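PDB 3LZA: putative SnoaL-like polyketide cyclase from Shewanella denitrificans, which is of unknown function but, as a SnoaL-like protein of the NTF2 clan, may act as a polyketide cyclase or related lyase. Local coordinates for residues Q11-Y16 against E72-T77. Sequence-based numbering, arbitrary orientation. Where two conformers were deposited one is given.
Sequences QLALGY and EHMFNT
L14 of helix 8-21 meets M74, a selenomethionine on strand 66-77, where the N-terminal helix packs on the curved sheet of this SnoaL-like, NTF2-clan fold. Between 11-16 and 72-77 the contact is purely apolar: CD2 of L14 lies 3.7 Å from SE of M74, and the leucine branch point CG is 4.0 Å from the terminal methyl CE. The two side chains run obliquely across one another. M74 reaches the helix with CG set between its own N and carbonyl carbon (chi1 67°), then an extended chi2, then a bend at chi3 of -85° that turns CE toward A13, whose CB lies 4.4 Å from it. An alanine in place of L14 would probably remove the methyl and branch carbon that lie against SE and CE, leaving a gap beside the selenium and the end of M74 freer to turn.

Behind this first shell, V81 of strand 80-93 touches both A13 and M74, and M83 also packs on M74, which touches Q10 of the same helix and R6 in the loop before it as well. The helix has a second hold on the strand through Q10, whose NE2 hydrogen-bonds N76 OD1. F75 and H73 point to the other face of the strand, where F75 packs on D130 of the second subunit and H73 NE2 hydrogen-bonds OD2 of that same D130.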
loop_
_atom_site.group_PDB
_atom_site.type_symbol
_atom_site.label_atom_id
_atom_site.label_comp_id
_atom_site.label_asym_id
_atom_site.label_seq_id
_atom_site.Cartn_x
_atom_site.Cartn_y
_atom_site.Cartn_z
ATOM N N GLN A 11 -0.592 16.099 -8.166
ATOM C CA GLN A 11 -0.939 16.438 -9.562
ATOM C C GLN A 11 -0.030 15.700 -10.555
ATOM O O GLN A 11 -0.522 15.191 -11.602
ATOM C CB GLN A 11 -0.843 17.947 -9.765
ATOM C CG GLN A 11 -1.869 18.709 -8.963
ATOM C CD GLN A 11 -1.766 20.205 -9.194
ATOM O OE1 GLN A 11 -1.337 20.644 -10.259
ATOM N NE2 GLN A 11 -2.176 20.997 -8.203
ATOM N N LEU A 12 1.242 15.529 -10.183
ATOM C CA LEU A 12 2.188 14.685 -10.963
ATOM C C LEU A 12 1.686 13.272 -11.070
ATOM O O LEU A 12 1.679 12.679 -12.148
ATOM C CB LEU A 12 3.577 14.610 -10.315
ATOM C CG LEU A 12 4.639 15.601 -10.752
ATOM C CD1 LEU A 12 5.970 15.280 -10.068
ATOM C CD2 LEU A 12 4.771 15.582 -12.279
ATOM N N ALA A 13 1.264 12.703 -9.935
ATOM C CA ALA A 13 0.766 11.322 -9.903
ATOM C C ALA A 13 -0.506 11.123 -10.718
ATOM O O ALA A 13 -0.657 10.087 -11.395
ATOM C CB ALA A 13 0.533 10.858 -8.486
ATOM N N LEU A 14 -1.415 12.089 -10.677
ATOM C CA LEU A 14 -2.657 11.980 -11.484
ATOM C C LEU A 14 -2.397 12.061 -12.990
ATOM O O LEU A 14 -3.066 11.354 -13.782
ATOM C CB LEU A 14 -3.710 13.021 -11.055
ATOM C CG LEU A 14 -4.404 12.788 -9.701
ATOM C CD1 LEU A 14 -5.407 13.902 -9.367
ATOM C CD2 LEU A 14 -5.075 11.397 -9.609
ATOM N N GLY A 15 -1.404 12.869 -13.350
ATOM C CA GLY A 15 -0.978 13.036 -14.757
ATOM C C GLY A 15 -0.420 11.741 -15.303
ATOM O O GLY A 15 -0.670 11.366 -16.455
ATOM N N TYR A 16 0.353 11.074 -14.454
ATOM C CA TYR A 16 0.952 9.779 -14.759
ATOM C C TYR A 16 -0.104 8.716 -14.910
ATOM O O TYR A 16 -0.150 8.034 -15.932
ATOM C CB TYR A 16 1.958 9.420 -13.641
ATOM C CG TYR A 16 2.580 8.065 -13.782
ATOM C CD1 TYR A 16 1.951 6.959 -13.274
ATOM C CD2 TYR A 16 3.801 7.888 -14.438
ATOM C CE1 TYR A 16 2.499 5.721 -13.393
ATOM C CE2 TYR A 16 4.369 6.638 -14.576
ATOM C CZ TYR A 16 3.719 5.545 -14.075
ATOM O OH TYR A 16 4.262 4.266 -14.171
ATOM N N GLU A 72 -10.127 5.910 -4.516
ATOM C CA GLU A 72 -10.973 6.172 -3.328
ATOM C C GLU A 72 -10.316 7.240 -2.465
ATOM O O GLU A 72 -11.000 8.113 -1.920
ATOM C CB GLU A 72 -11.159 4.898 -2.503
ATOM C CG GLU A 72 -11.881 3.813 -3.241
ATOM C CD GLU A 72 -12.168 2.583 -2.377
ATOM O OE1 GLU A 72 -12.820 2.733 -1.320
ATOM O OE2 GLU A 72 -11.752 1.465 -2.761
ATOM N N HIS A 73 -8.991 7.165 -2.372
ATOM C CA HIS A 73 -8.231 8.078 -1.548
ATOM C C HIS A 73 -6.777 8.133 -2.029
ATOM O O HIS A 73 -6.200 7.113 -2.417
ATOM C CB HIS A 73 -8.263 7.656 -0.072
ATOM C CG HIS A 73 -7.618 8.663 0.842
ATOM N ND1 HIS A 73 -7.911 10.013 0.789
ATOM C CD2 HIS A 73 -6.662 8.525 1.792
ATOM C CE1 HIS A 73 -7.185 10.651 1.690
ATOM N NE2 HIS A 73 -6.414 9.774 2.310
HETATM N N MSE A 74 -6.186 9.324 -1.934
HETATM C CA MSE A 74 -4.762 9.477 -2.204
HETATM C C MSE A 74 -4.160 10.467 -1.269
HETATM O O MSE A 74 -4.862 11.379 -0.767
HETATM C CB MSE A 74 -4.503 9.891 -3.656
HETATM C CG MSE A 74 -4.977 11.252 -4.011
HETATM SE SE MSE A 74 -4.838 11.382 -5.913
HETATM C CE MSE A 74 -2.966 11.929 -6.050
ATOM N N PHE A 75 -2.867 10.265 -0.996
ATOM C CA PHE A 75 -2.099 11.131 -0.114
ATOM C C PHE A 75 -0.626 11.082 -0.430
ATOM O O PHE A 75 -0.213 10.248 -1.203
ATOM C CB PHE A 75 -2.324 10.772 1.371
ATOM C CG PHE A 75 -2.093 9.330 1.733
ATOM C CD1 PHE A 75 -3.091 8.369 1.611
ATOM C CD2 PHE A 75 -0.886 8.940 2.287
ATOM C CE1 PHE A 75 -2.860 7.046 2.047
ATOM C CE2 PHE A 75 -0.652 7.641 2.693
ATOM C CZ PHE A 75 -1.648 6.699 2.574
ATOM N N ASN A 76 0.173 12.004 0.139
ATOM C CA ASN A 76 1.617 11.945 -0.092
ATOM C C ASN A 76 2.440 12.415 1.085
ATOM O O ASN A 76 1.980 13.209 1.934
ATOM C CB ASN A 76 2.013 12.777 -1.331
ATOM C CG ASN A 76 1.866 14.270 -1.099
ATOM O OD1 ASN A 76 0.754 14.783 -0.972
ATOM N ND2 ASN A 76 2.999 14.978 -0.974
ATOM N N THR A 77 3.674 11.935 1.105
ATOM C CA THR A 77 4.737 12.492 1.937
ATOM C C THR A 77 5.878 12.819 0.977
ATOM O O THR A 77 6.461 11.920 0.367
ATOM C CB THR A 77 5.221 11.539 3.057
ATOM O OG1 THR A 77 4.178 11.371 4.028
ATOM C CG2 THR A 77 6.502 12.114 3.730
#